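Local coordinates for metallo-beta-lactamase family protein (Staphylococcus aureus, PDB 3R2U) that probably acts as an iron-dependent persulfide dioxygenase, built on a metallo-beta-lactamase fold joined to rhodanese-like domains, at residues 82-87 with 268-273; 282-287 with 351-356; 333-338 with 358-363. All coordinates share one frame; numbering follows the deposited sequence.

Contact 1. Residues 82-87 with 268-273; sequences HADFAS and HHFAQM
Met273 of helix 269-279 presses against the loop 82-87, which carries the closing His82 and Asp84 of the His-x-His-x-Asp signature of the metallo-beta-lactamase fold, begun by the iron ligand His80. The methionine begins at the loop's backbone, with its CB 3.2 Å from Ala83 O, and CG stays beside the same oxygen. Because CG lies anti to its carbonyl carbon (chi1 -64°) and the chain bends again at its next two torsions, the thioether runs along the loop. SD thus reaches the backbone two residues on, 3.5 Å from Phe85 C, and the terminal CE ends against Ala86 CB at 3.8 Å.

Phe270 covers the neighbouring part of the loop. Its ring turns one face to Ala83 C and Asp84 CA, while Asp84 CB makes an off-centre CH-pi contact, 4.0 Å from the centroid of the Phe270 ring. Phe270 CA also directs its hydrogen at Ala83 O, 3.1 Å away. Apolar side chains are thus laid against the loop's backbone without a direct hydrogen bond between the segments, and one water bridges them, 2.6 Å from Asp84 O and 2.8 Å from His269 NE2. Farther along the helix, the amide of Asn277 hydrogen-bonds His82 O, Phe85 O and Ser87 N. His82 NE2 is bonded to Asp54, and Phe85 CE1 stands 3.4 Å above the plane of the His82 ring, over its centre.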
loop_
_atom_site.group_PDB
_atom_site.type_symbol
_atom_site.label_atom_id
_atom_site.label_comp_id
_atom_site.label_asym_id
_atom_site.label_seq_id
_atom_site.Cartn_x
_atom_site.Cartn_y
_atom_site.Cartn_z
ATOM N N HIS A 82 -30.181 0.020 11.781
ATOM C CA HIS A 82 -29.139 -0.867 12.285
ATOM C C HIS A 82 -28.695 -0.604 13.694
ATOM O O HIS A 82 -28.667 0.535 14.146
ATOM C CB HIS A 82 -27.938 -0.845 11.345
ATOM C CG HIS A 82 -28.270 -1.318 9.976
ATOM N ND1 HIS A 82 -28.563 -2.634 9.706
ATOM C CD2 HIS A 82 -28.385 -0.653 8.801
ATOM C CE1 HIS A 82 -28.826 -2.762 8.417
ATOM N NE2 HIS A 82 -28.734 -1.575 7.849
ATOM N N ALA A 83 -28.364 -1.691 14.387
ATOM C CA ALA A 83 -27.904 -1.639 15.767
ATOM C C ALA A 83 -26.433 -1.982 15.887
ATOM O O ALA A 83 -25.859 -1.847 16.961
ATOM C CB ALA A 83 -28.713 -2.629 16.615
ATOM N N ASP A 84 -25.805 -2.380 14.794
ATOM C CA ASP A 84 -24.444 -2.901 14.878
ATOM C C ASP A 84 -23.396 -2.275 13.961
ATOM O O ASP A 84 -22.267 -2.754 13.900
ATOM C CB ASP A 84 -24.474 -4.433 14.757
ATOM C CG ASP A 84 -25.413 -4.897 13.684
ATOM O OD1 ASP A 84 -25.778 -4.083 12.815
ATOM O OD2 ASP A 84 -25.792 -6.077 13.705
ATOM N N PHE A 85 -23.764 -1.191 13.281
ATOM C CA PHE A 85 -22.787 -0.386 12.534
ATOM C C PHE A 85 -23.487 0.911 12.193
ATOM O O PHE A 85 -24.701 0.999 12.306
ATOM C CB PHE A 85 -22.228 -1.078 11.275
ATOM C CG PHE A 85 -23.203 -1.174 10.152
ATOM C CD1 PHE A 85 -24.167 -2.173 10.141
ATOM C CD2 PHE A 85 -23.179 -0.256 9.110
ATOM C CE1 PHE A 85 -25.093 -2.258 9.108
ATOM C CE2 PHE A 85 -24.093 -0.340 8.063
ATOM C CZ PHE A 85 -25.056 -1.344 8.062
ATOM N N ALA A 86 -22.707 1.905 11.786
ATOM C CA ALA A 86 -23.227 3.214 11.477
ATOM C C ALA A 86 -23.582 3.276 10.011
ATOM O O ALA A 86 -22.748 3.016 9.155
ATOM C CB ALA A 86 -22.205 4.285 11.845
ATOM N N SER A 87 -24.842 3.597 9.723
ATOM C CA SER A 87 -25.311 3.681 8.347
ATOM C C SER A 87 -24.686 4.812 7.547
ATOM O O SER A 87 -24.583 5.942 8.025
ATOM C CB SER A 87 -26.814 3.924 8.342
ATOM O OG SER A 87 -27.278 4.211 7.032
ATOM N N HIS A 268 -22.718 -3.087 24.638
ATOM C CA HIS A 268 -23.246 -1.757 24.909
ATOM C C HIS A 268 -23.362 -0.828 23.715
ATOM O O HIS A 268 -24.266 -0.021 23.683
ATOM C CB HIS A 268 -22.456 -1.067 26.039
ATOM C CG HIS A 268 -22.422 -1.856 27.308
ATOM N ND1 HIS A 268 -23.565 -2.316 27.924
ATOM C CD2 HIS A 268 -21.387 -2.262 28.081
ATOM C CE1 HIS A 268 -23.235 -2.987 29.016
ATOM N NE2 HIS A 268 -21.920 -2.966 29.133
ATOM N N HIS A 269 -22.496 -0.928 22.721
ATOM C CA HIS A 269 -22.609 0.017 21.605
ATOM C C HIS A 269 -23.887 -0.160 20.763
ATOM O O HIS A 269 -24.288 0.773 20.063
ATOM C CB HIS A 269 -21.358 0.021 20.704
ATOM C CG HIS A 269 -21.203 -1.200 19.858
ATOM N ND1 HIS A 269 -21.078 -2.465 20.392
ATOM C CD2 HIS A 269 -21.086 -1.342 18.515
ATOM C CE1 HIS A 269 -20.915 -3.337 19.410
ATOM N NE2 HIS A 269 -20.911 -2.681 18.259
ATOM N N PHE A 270 -24.521 -1.329 20.822
ATOM C CA PHE A 270 -25.750 -1.546 20.031
ATOM C C PHE A 270 -26.804 -0.459 20.283
ATOM O O PHE A 270 -27.343 0.110 19.330
ATOM C CB PHE A 270 -26.333 -2.949 20.259
ATOM C CG PHE A 270 -25.672 -4.046 19.430
ATOM C CD1 PHE A 270 -24.328 -3.980 19.069
ATOM C CD2 PHE A 270 -26.394 -5.182 19.073
ATOM C CE1 PHE A 270 -23.727 -5.007 18.325
ATOM C CE2 PHE A 270 -25.804 -6.215 18.336
ATOM C CZ PHE A 270 -24.465 -6.125 17.969
ATOM N N ALA A 271 -27.064 -0.146 21.553
ATOM C CA ALA A 271 -28.066 0.858 21.887
ATOM C C ALA A 271 -27.718 2.207 21.274
ATOM O O ALA A 271 -28.591 2.935 20.798
ATOM C CB ALA A 271 -28.217 0.986 23.393
ATOM N N GLN A 272 -26.440 2.532 21.252
ATOM C CA GLN A 272 -26.001 3.826 20.723
ATOM C C GLN A 272 -26.120 3.860 19.221
ATOM O O GLN A 272 -26.437 4.895 18.659
ATOM C CB GLN A 272 -24.546 4.096 21.131
ATOM C CG GLN A 272 -23.951 5.453 20.662
ATOM C CD GLN A 272 -24.557 6.646 21.387
ATOM O OE1 GLN A 272 -25.279 6.494 22.370
ATOM N NE2 GLN A 272 -24.266 7.831 20.900
ATOM N N MET A 273 -25.844 2.727 18.563
ATOM C CA MET A 273 -25.891 2.661 17.095
ATOM C C MET A 273 -27.281 2.897 16.578
ATOM O O MET A 273 -27.470 3.531 15.545
ATOM C CB MET A 273 -25.436 1.283 16.588
ATOM C CG MET A 273 -24.024 0.942 16.874
ATOM S SD MET A 273 -22.880 1.453 15.602
ATOM C CE MET A 273 -23.333 3.123 15.280
HETATM O O HOH W 1 -20.902 -4.000 15.789
#

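Contact 2. Residues 282-287 with 351-356; sequences NLYQPY and ATHTLQ
The side-chain amide of Gln356 reaches out from helix 345-356 to the loop after helix 269-279, where Tyr284 and Tyr287 both border it, and the two rings meet it differently. Helix 345-356 links two strands of the small parallel sheet, consistent with a rhodanese-like alpha/beta unit. Tyr284 crosses the glutamine at about a right angle, its ring plane 42° from the amide plane, and brings its edge to the oxygen, with Tyr284 CE1 3.5 Å from Gln356 OE1. Tyr287 instead runs past the glutamine in the opposite direction, with ring and amide planes 78° apart, and it too offers an edge: Tyr287 CE1 lies 3.5 Å from Gln356 CD. The glutamine is extended beyond CG, which carries its amide to the loop's backbone.

There Gln356 NE2 donates to Gln285 O at 2.9 Å in a nearly straight bond, 166° at the hydrogen. The acceptor lies close to the amide plane, but the donor stands above the carbonyl plane, off the lone-pair directions. A second partner of NE2 is Asp361. On the other end of the amide, OE1 accepts from two waters: one is shared with Tyr284 OH and His353 ND1, the other takes the Tyr287 N hydrogen.

At the far end of its ring Tyr287 leans on the helix, its OH 3.5 Å from Thr352 CG2. That hydroxyl donates to a water 2.6 Å from Tyr287 OH, which in turn donates to Thr352 O; Tyr287 OH also bonds Ile363 N. The loop also packs on the second subunit, with Gln285 OE1 bonded to Thr288 N of that subunit. The bonds on both ends of the Gln356 amide are consistent with one flip and should restrain its rotation, and ordered water completes a joint that has one direct hydrogen bond.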
loop_
_atom_site.group_PDB
_atom_site.type_symbol
_atom_site.label_atom_id
_atom_site.label_comp_id
_atom_site.label_asym_id
_atom_site.label_seq_id
_atom_site.Cartn_x
_atom_site.Cartn_y
_atom_site.Cartn_z
ATOM N N ASN A 282 -22.770 13.191 12.056
ATOM C CA ASN A 282 -21.983 13.978 11.117
ATOM C C ASN A 282 -21.523 13.146 9.914
ATOM O O ASN A 282 -21.357 11.924 10.016
ATOM C CB ASN A 282 -20.739 14.541 11.819
ATOM C CG ASN A 282 -21.071 15.617 12.831
ATOM O OD1 ASN A 282 -22.158 16.155 12.839
ATOM N ND2 ASN A 282 -20.116 15.927 13.693
ATOM N N LEU A 283 -21.317 13.816 8.786
ATOM C CA LEU A 283 -20.815 13.142 7.619
ATOM C C LEU A 283 -19.497 12.472 7.959
ATOM O O LEU A 283 -18.711 12.964 8.754
ATOM C CB LEU A 283 -20.595 14.119 6.466
ATOM C CG LEU A 283 -21.846 14.705 5.794
ATOM C CD1 LEU A 283 -21.444 15.889 4.875
ATOM C CD2 LEU A 283 -22.604 13.618 4.990
ATOM N N TYR A 284 -19.260 11.330 7.348
ATOM C CA TYR A 284 -17.988 10.672 7.501
ATOM C C TYR A 284 -16.852 11.471 6.839
ATOM O O TYR A 284 -16.972 11.910 5.684
ATOM C CB TYR A 284 -18.016 9.278 6.842
ATOM C CG TYR A 284 -16.646 8.753 6.627
ATOM C CD1 TYR A 284 -15.887 8.280 7.695
ATOM C CD2 TYR A 284 -16.077 8.745 5.364
ATOM C CE1 TYR A 284 -14.605 7.821 7.507
ATOM C CE2 TYR A 284 -14.800 8.284 5.166
ATOM C CZ TYR A 284 -14.075 7.828 6.232
ATOM O OH TYR A 284 -12.826 7.379 6.012
ATOM N N GLN A 285 -15.757 11.608 7.580
ATOM C CA GLN A 285 -14.503 12.155 7.079
ATOM C C GLN A 285 -13.350 11.515 7.849
ATOM O O GLN A 285 -13.418 11.379 9.083
ATOM C CB GLN A 285 -14.379 13.679 7.263
ATOM C CG GLN A 285 -15.366 14.546 6.526
ATOM C CD GLN A 285 -15.261 14.458 5.021
ATOM O OE1 GLN A 285 -14.292 13.944 4.481
ATOM N NE2 GLN A 285 -16.274 14.976 4.333
ATOM N N PRO A 286 -12.280 11.129 7.131
ATOM C CA PRO A 286 -11.115 10.670 7.830
ATOM C C PRO A 286 -10.560 11.854 8.623
ATOM O O PRO A 286 -10.882 13.021 8.318
ATOM C CB PRO A 286 -10.155 10.283 6.701
ATOM C CG PRO A 286 -10.561 11.184 5.565
ATOM C CD PRO A 286 -12.036 11.297 5.689
ATOM N N TYR A 287 -9.737 11.562 9.623
ATOM C CA TYR A 287 -9.130 12.596 10.426
ATOM C C TYR A 287 -7.786 12.180 10.968
ATOM O O TYR A 287 -7.473 10.999 11.034
ATOM C CB TYR A 287 -10.064 13.036 11.563
ATOM C CG TYR A 287 -10.413 11.982 12.588
ATOM C CD1 TYR A 287 -11.436 11.061 12.358
ATOM C CD2 TYR A 287 -9.767 11.949 13.818
ATOM C CE1 TYR A 287 -11.785 10.107 13.337
ATOM C CE2 TYR A 287 -10.099 11.026 14.776
ATOM C CZ TYR A 287 -11.113 10.112 14.539
ATOM O OH TYR A 287 -11.428 9.211 15.504
ATOM N N ALA A 351 -7.285 1.210 13.302
ATOM C CA ALA A 351 -8.294 1.087 14.362
ATOM C C ALA A 351 -9.228 2.279 14.355
ATOM O O ALA A 351 -10.418 2.126 14.590
ATOM C CB ALA A 351 -7.657 0.920 15.747
ATOM N N THR A 352 -8.669 3.468 14.126
ATOM C CA THR A 352 -9.447 4.710 14.086
ATOM C C THR A 352 -10.523 4.628 13.008
ATOM O O THR A 352 -11.684 4.951 13.242
ATOM C CB THR A 352 -8.512 5.921 13.822
ATOM O OG1 THR A 352 -7.627 6.103 14.948
ATOM C CG2 THR A 352 -9.300 7.186 13.596
ATOM N N HIS A 353 -10.133 4.174 11.828
ATOM C CA HIS A 353 -11.076 4.003 10.715
ATOM C C HIS A 353 -12.180 2.983 11.072
ATOM O O HIS A 353 -13.361 3.236 10.848
ATOM C CB HIS A 353 -10.321 3.592 9.448
ATOM C CG HIS A 353 -11.220 3.228 8.323
ATOM N ND1 HIS A 353 -11.838 4.173 7.540
ATOM C CD2 HIS A 353 -11.671 2.026 7.894
ATOM C CE1 HIS A 353 -12.602 3.565 6.649
ATOM N NE2 HIS A 353 -12.523 2.263 6.846
ATOM N N THR A 354 -11.800 1.841 11.645
ATOM C CA THR A 354 -12.783 0.833 12.048
ATOM C C THR A 354 -13.788 1.420 13.046
ATOM O O THR A 354 -14.982 1.188 12.928
ATOM C CB THR A 354 -12.098 -0.448 12.562
ATOM O OG1 THR A 354 -11.278 -0.978 11.517
ATOM C CG2 THR A 354 -13.125 -1.526 12.960
ATOM N N LEU A 355 -13.318 2.226 13.995
ATOM C CA LEU A 355 -14.222 2.859 14.956
ATOM C C LEU A 355 -15.206 3.814 14.285
ATOM O O LEU A 355 -16.356 3.941 14.732
ATOM C CB LEU A 355 -13.450 3.541 16.073
ATOM C CG LEU A 355 -12.785 2.529 17.024
ATOM C CD1 LEU A 355 -11.868 3.242 18.034
ATOM C CD2 LEU A 355 -13.830 1.683 17.759
ATOM N N GLN A 356 -14.769 4.486 13.220
ATOM C CA GLN A 356 -15.682 5.355 12.493
ATOM C C GLN A 356 -16.795 4.508 11.848
ATOM O O GLN A 356 -17.898 5.000 11.603
ATOM C CB GLN A 356 -14.973 6.179 11.433
ATOM C CG GLN A 356 -13.894 7.107 11.980
ATOM C CD GLN A 356 -13.447 8.114 10.946
ATOM O OE1 GLN A 356 -12.455 7.914 10.270
ATOM N NE2 GLN A 356 -14.216 9.167 10.783
HETATM O O HOH W 2 -11.249 6.735 7.993
HETATM O O HOH W 3 -12.526 6.875 15.045
HETATM O O HOH W 4 -9.792 8.719 10.135
#

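Contact 3. Residues 333-338 with 358-363; sequences LNYDQE and IGYDDI
Two different first torsions bring Tyr335 and Tyr360 together: Tyr360 places CG anti to its backbone N (chi1 -177°), sending its ring across to the loop 333-338, whereas Tyr335 keeps CG beside its N (chi1 -75°) and points its ring edge-on at the start of segment 358-363. The result is an edge-to-face pair, the edge of Tyr360 toward the face of Tyr335, with planes at 81°.

Each phenol finishes on a backbone carbonyl of the other segment, so the two bonds run in opposite directions across the contact. Tyr335 OH donates to Ile358 O at 2.8 Å, tilted somewhat from the carbonyl plane. Tyr360 OH donates to Gln337 O at 2.5 Å, a short bond that lies in the carbonyl plane and uses a lone pair. The Tyr360 ring is covered on both faces: Leu333 CD1 sits over the centre of one, 4.1 Å from the centroid, and Asp362 N lies over the other, toward the rim. The other leucine branch meets Ile358 tip to tip, Leu333 CD2 to Ile358 CD1 being 3.8 Å.

Both backbones are shaped by recognised motifs. A type I turn runs from Asn334 to Gln337, reinforced by an Asx turn in which Asp336 N donates to Asn334 OD1 at 3.0 Å. Gly359, with positive phi, is the C-prime residue of the Schellman motif that ends helix 345-356. Beyond the tyrosines, Glu338 CA approaches Asp362 O at 3.4 Å.

The two loops thus lead side by side into the neighbouring parallel strands 339-342 and 363-367, which helix 345-356 joins in a beta-alpha-beta crossover, while Tyr335 and Ile358 face helix 269-279 and Leu333 and Tyr360 rest on Ile339.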
loop_
_atom_site.group_PDB
_atom_site.type_symbol
_atom_site.label_atom_id
_atom_site.label_comp_id
_atom_site.label_asym_id
_atom_site.label_seq_id
_atom_site.Cartn_x
_atom_site.Cartn_y
_atom_site.Cartn_z
ATOM N N LEU A 333 -16.439 1.019 24.757
ATOM C CA LEU A 333 -16.415 2.307 24.073
ATOM C C LEU A 333 -17.426 3.241 24.689
ATOM O O LEU A 333 -18.577 2.879 24.843
ATOM C CB LEU A 333 -16.710 2.145 22.564
ATOM C CG LEU A 333 -16.414 3.366 21.675
ATOM C CD1 LEU A 333 -14.946 3.717 21.683
ATOM C CD2 LEU A 333 -16.864 3.124 20.253
ATOM N N ASN A 334 -16.981 4.421 25.089
ATOM C CA ASN A 334 -17.889 5.434 25.608
ATOM C C ASN A 334 -17.992 6.551 24.535
ATOM O O ASN A 334 -17.033 7.320 24.320
ATOM C CB ASN A 334 -17.374 5.959 26.943
ATOM C CG ASN A 334 -18.347 6.883 27.617
ATOM O OD1 ASN A 334 -19.152 7.552 26.967
ATOM N ND2 ASN A 334 -18.276 6.933 28.933
ATOM N N TYR A 335 -19.144 6.620 23.849
ATOM C CA TYR A 335 -19.342 7.597 22.776
ATOM C C TYR A 335 -19.315 9.048 23.221
ATOM O O TYR A 335 -19.154 9.939 22.398
ATOM C CB TYR A 335 -20.658 7.326 22.023
ATOM C CG TYR A 335 -20.595 6.135 21.098
ATOM C CD1 TYR A 335 -20.665 4.842 21.597
ATOM C CD2 TYR A 335 -20.475 6.300 19.718
ATOM C CE1 TYR A 335 -20.619 3.760 20.764
ATOM C CE2 TYR A 335 -20.451 5.209 18.872
ATOM C CZ TYR A 335 -20.514 3.940 19.409
ATOM O OH TYR A 335 -20.466 2.824 18.619
ATOM N N ASP A 336 -19.464 9.280 24.511
ATOM C CA ASP A 336 -19.492 10.626 25.063
ATOM C C ASP A 336 -18.110 11.132 25.460
ATOM O O ASP A 336 -17.989 12.246 25.995
ATOM C CB ASP A 336 -20.410 10.656 26.297
ATOM C CG ASP A 336 -21.838 10.173 25.988
ATOM O OD1 ASP A 336 -22.317 10.400 24.877
ATOM O OD2 ASP A 336 -22.498 9.592 26.866
ATOM N N GLN A 337 -17.070 10.322 25.258
ATOM C CA GLN A 337 -15.723 10.756 25.630
ATOM C C GLN A 337 -14.736 10.614 24.489
ATOM O O GLN A 337 -14.892 9.769 23.613
ATOM C CB GLN A 337 -15.189 9.921 26.803
ATOM C CG GLN A 337 -16.043 9.962 28.053
ATOM C CD GLN A 337 -15.419 9.223 29.235
ATOM O OE1 GLN A 337 -14.209 8.938 29.257
ATOM N NE2 GLN A 337 -16.238 8.952 30.249
ATOM N N GLU A 338 -13.720 11.448 24.526
ATOM C CA GLU A 338 -12.595 11.340 23.616
ATOM C C GLU A 338 -11.700 10.239 24.189
ATOM O O GLU A 338 -11.527 10.128 25.402
ATOM C CB GLU A 338 -11.822 12.655 23.530
ATOM C CG GLU A 338 -12.677 13.856 23.114
ATOM C CD GLU A 338 -11.836 15.133 22.916
ATOM O OE1 GLU A 338 -12.188 16.178 23.506
ATOM O OE2 GLU A 338 -10.816 15.087 22.189
ATOM N N ILE A 358 -18.374 2.266 13.310
ATOM C CA ILE A 358 -19.437 2.150 14.323
ATOM C C ILE A 358 -19.803 3.537 14.856
ATOM O O ILE A 358 -20.312 3.694 15.963
ATOM C CB ILE A 358 -19.144 1.121 15.457
ATOM C CG1 ILE A 358 -17.876 1.457 16.230
ATOM C CG2 ILE A 358 -19.034 -0.276 14.885
ATOM C CD1 ILE A 358 -17.776 0.672 17.545
ATOM N N GLY A 359 -19.561 4.557 14.040
ATOM C CA GLY A 359 -19.977 5.917 14.365
ATOM C C GLY A 359 -19.248 6.669 15.450
ATOM O O GLY A 359 -19.838 7.568 16.100
ATOM N N TYR A 360 -17.981 6.333 15.664
ATOM C CA TYR A 360 -17.158 7.004 16.680
ATOM C C TYR A 360 -16.033 7.750 15.967
ATOM O O TYR A 360 -15.171 7.123 15.340
ATOM C CB TYR A 360 -16.600 6.005 17.706
ATOM C CG TYR A 360 -15.815 6.695 18.787
ATOM C CD1 TYR A 360 -16.464 7.293 19.887
ATOM C CD2 TYR A 360 -14.439 6.810 18.697
ATOM C CE1 TYR A 360 -15.739 7.949 20.864
ATOM C CE2 TYR A 360 -13.712 7.464 19.665
ATOM C CZ TYR A 360 -14.362 8.046 20.737
ATOM O OH TYR A 360 -13.627 8.695 21.697
ATOM N N ASP A 361 -16.038 9.084 16.067
ATOM C CA ASP A 361 -15.068 9.934 15.354
ATOM C C ASP A 361 -14.176 10.721 16.311
ATOM O O ASP A 361 -13.522 11.670 15.896
ATOM C CB ASP A 361 -15.826 10.980 14.487
ATOM C CG ASP A 361 -16.587 10.364 13.315
ATOM O OD1 ASP A 361 -16.301 9.214 12.894
ATOM O OD2 ASP A 361 -17.472 11.057 12.790
ATOM N N ASP A 362 -14.133 10.330 17.577
ATOM C CA ASP A 362 -13.479 11.154 18.598
ATOM C C ASP A 362 -12.161 10.643 19.212
ATOM O O ASP A 362 -11.832 11.004 20.343
ATOM C CB ASP A 362 -14.497 11.465 19.696
ATOM C CG ASP A 362 -15.638 12.348 19.198
ATOM O OD1 ASP A 362 -15.461 13.032 18.187
ATOM O OD2 ASP A 362 -16.717 12.363 19.824
ATOM N N ILE A 363 -11.397 9.856 18.465
ATOM C CA ILE A 363 -10.071 9.434 18.937
ATOM C C ILE A 363 -9.272 10.725 19.029
ATOM O O ILE A 363 -9.206 11.500 18.069
ATOM C CB ILE A 363 -9.395 8.454 18.005
ATOM C CG1 ILE A 363 -10.177 7.145 17.976
ATOM C CG2 ILE A 363 -7.955 8.161 18.447
ATOM C CD1 ILE A 363 -10.279 6.437 19.327
HETATM O O HOH W 5 -11.583 13.922 19.973
#

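Contact 1 is the most buried of the three, near the iron site and largely apolar. Contacts 2 and 3 lie farther out, are partly exposed and rely more on polar bonds: water and an amide in contact 2, tyrosine hydroxyls on carbonyls in contact 3. Helix 269-279 ties contacts 1 and 3 together, since Met273 CE packs 3.1 Å from Ile358 O and Gln272 lies against Tyr335. Contact 2 uses the last turns of helix 345-356 and contact 3 the loop that follows it; their segments interleave along the chain, and Tyr287 CZ packs 3.2 Å from Asp361 O. Contact 2 alone among them reaches another subunit.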